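Local coordinates for uncharacterized protein YPL067C (Saccharomyces cerevisiae, PDB 5KCI) that is of unknown function but probably belongs with the histidine triad proteins and may be connected with amyloid toxicity, at residues 24-27 with 33-36. Numbering follows the deposited sequence.
Sequences EIIE and RLKR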
# COMPACT_ATOMS: atom_id res chain seq x y z
N GLU A 24 -16.39 4.44 -0.92
CA GLU A 24 -17.46 4.11 0.01
C GLU A 24 -17.11 2.86 0.82
O GLU A 24 -17.34 2.81 2.03
CB GLU A 24 -18.77 3.91 -0.74
CG GLU A 24 -19.38 5.19 -1.30
CD GLU A 24 -20.52 4.93 -2.27
OE1 GLU A 24 -21.01 3.78 -2.33
OE2 GLU A 24 -20.93 5.87 -2.98
N ILE A 25 -16.55 1.85 0.16
CA ILE A 25 -16.13 0.63 0.85
C ILE A 25 -15.05 0.93 1.88
O ILE A 25 -15.08 0.41 3.01
CB ILE A 25 -15.66 -0.41 -0.19
CG1 ILE A 25 -16.86 -0.89 -1.02
CG2 ILE A 25 -14.97 -1.62 0.49
CD1 ILE A 25 -16.49 -1.68 -2.27
N ILE A 26 -14.06 1.75 1.52
CA ILE A 26 -12.98 2.05 2.46
C ILE A 26 -13.54 2.81 3.66
O ILE A 26 -13.19 2.54 4.83
CB ILE A 26 -11.86 2.84 1.76
CG1 ILE A 26 -11.08 1.92 0.82
CG2 ILE A 26 -10.91 3.46 2.76
CD1 ILE A 26 -10.10 2.68 -0.11
N GLU A 27 -14.45 3.74 3.40
CA GLU A 27 -15.09 4.53 4.44
C GLU A 27 -15.93 3.66 5.37
O GLU A 27 -15.94 3.88 6.58
CB GLU A 27 -15.97 5.60 3.78
CG GLU A 27 -16.82 6.43 4.73
CD GLU A 27 -16.02 7.39 5.57
OE1 GLU A 27 -14.79 7.50 5.36
OE2 GLU A 27 -16.62 8.04 6.45
N ARG A 33 -14.94 -6.81 0.92
CA ARG A 33 -15.59 -6.60 -0.39
C ARG A 33 -14.62 -6.23 -1.50
O ARG A 33 -15.00 -6.27 -2.68
CB ARG A 33 -16.63 -5.49 -0.29
CG ARG A 33 -17.93 -5.86 0.37
CD ARG A 33 -18.83 -4.64 0.46
NE ARG A 33 -20.26 -4.96 0.52
CZ ARG A 33 -21.10 -4.91 -0.51
NH1 ARG A 33 -20.69 -4.54 -1.72
NH2 ARG A 33 -22.38 -5.23 -0.33
N LEU A 34 -13.41 -5.76 -1.16
CA LEU A 34 -12.42 -5.42 -2.18
C LEU A 34 -11.74 -6.73 -2.54
O LEU A 34 -10.85 -7.21 -1.83
CB LEU A 34 -11.42 -4.38 -1.68
CG LEU A 34 -11.97 -3.05 -1.18
CD1 LEU A 34 -10.86 -2.20 -0.54
CD2 LEU A 34 -12.67 -2.28 -2.31
N LYS A 35 -12.20 -7.34 -3.62
CA LYS A 35 -11.80 -8.69 -3.99
C LYS A 35 -11.08 -8.66 -5.33
O LYS A 35 -11.20 -7.69 -6.10
CB LYS A 35 -13.01 -9.63 -4.05
CG LYS A 35 -12.86 -10.89 -3.20
CD LYS A 35 -11.86 -11.89 -3.81
CE LYS A 35 -10.57 -12.07 -2.98
NZ LYS A 35 -9.83 -10.82 -2.60
N ARG A 36 -10.31 -9.71 -5.58
CA ARG A 36 -9.69 -9.90 -6.87
C ARG A 36 -10.71 -10.44 -7.86
O ARG A 36 -11.73 -11.02 -7.50
CB ARG A 36 -8.52 -10.88 -6.77
CG ARG A 36 -7.39 -10.42 -5.90
CD ARG A 36 -6.19 -11.33 -6.01
NE ARG A 36 -5.09 -10.87 -5.17
CZ ARG A 36 -4.96 -11.20 -3.89
NH1 ARG A 36 -3.94 -10.73 -3.18
NH2 ARG A 36 -5.87 -11.98 -3.32
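The carbonyl oxygen of Arg-33 accepts a hydrogen bond from NE1 of Trp-17, and the same tryptophan touches both Ile-25 and Leu-34, the two buried side chains that meet here. No hydrogen bond runs directly between 24-27 and 33-36, so the join is made by aliphatic groups. Closest is the methyl CG2 of Ile-25, which lies 3.7 Å from CD2 of Leu-34. It is just as near the branch point, with Ile-25 CG2 also 3.7 Å from Leu-34 CG, so this methyl lies against the CG-CD2 arm of the leucine. The isoleucine's other arm joins in at its end, where CD1 of Ile-25 sits 3.9 Å from CD2 of Leu-34. Both arms thus converge on one leucine methyl, and the two side chains run past each other in opposite directions. On the helix, chi1 of -68° puts CG2 of Ile-25 anti to the backbone N and CG1 beside it, which lets the two branches share that target. The contact closes a chain reversal within the DUF3605 region: helix 19-28 ends, a short connection turns round, and the loop leading to helix 38-51 returns Leu-34 to the side of the helix it has just left. Leucine's second methyl takes the next helical residue, more loosely, with CD1 of Leu-34 4.3 Å from CG1 of Ile-26. Beyond that pair, Ile-26 and Leu-34 both touch Phe-152 on strand 149-152, an outermost strand of the antiparallel sheet, so the helix and its returning loop share one sheet residue. At the exposed margin Arg-33 contributes the root of its side chain, its CB lying 4.3 Å from CG2 of Ile-25, while its NE makes a long, weak ion pair with OE1 of Glu-30.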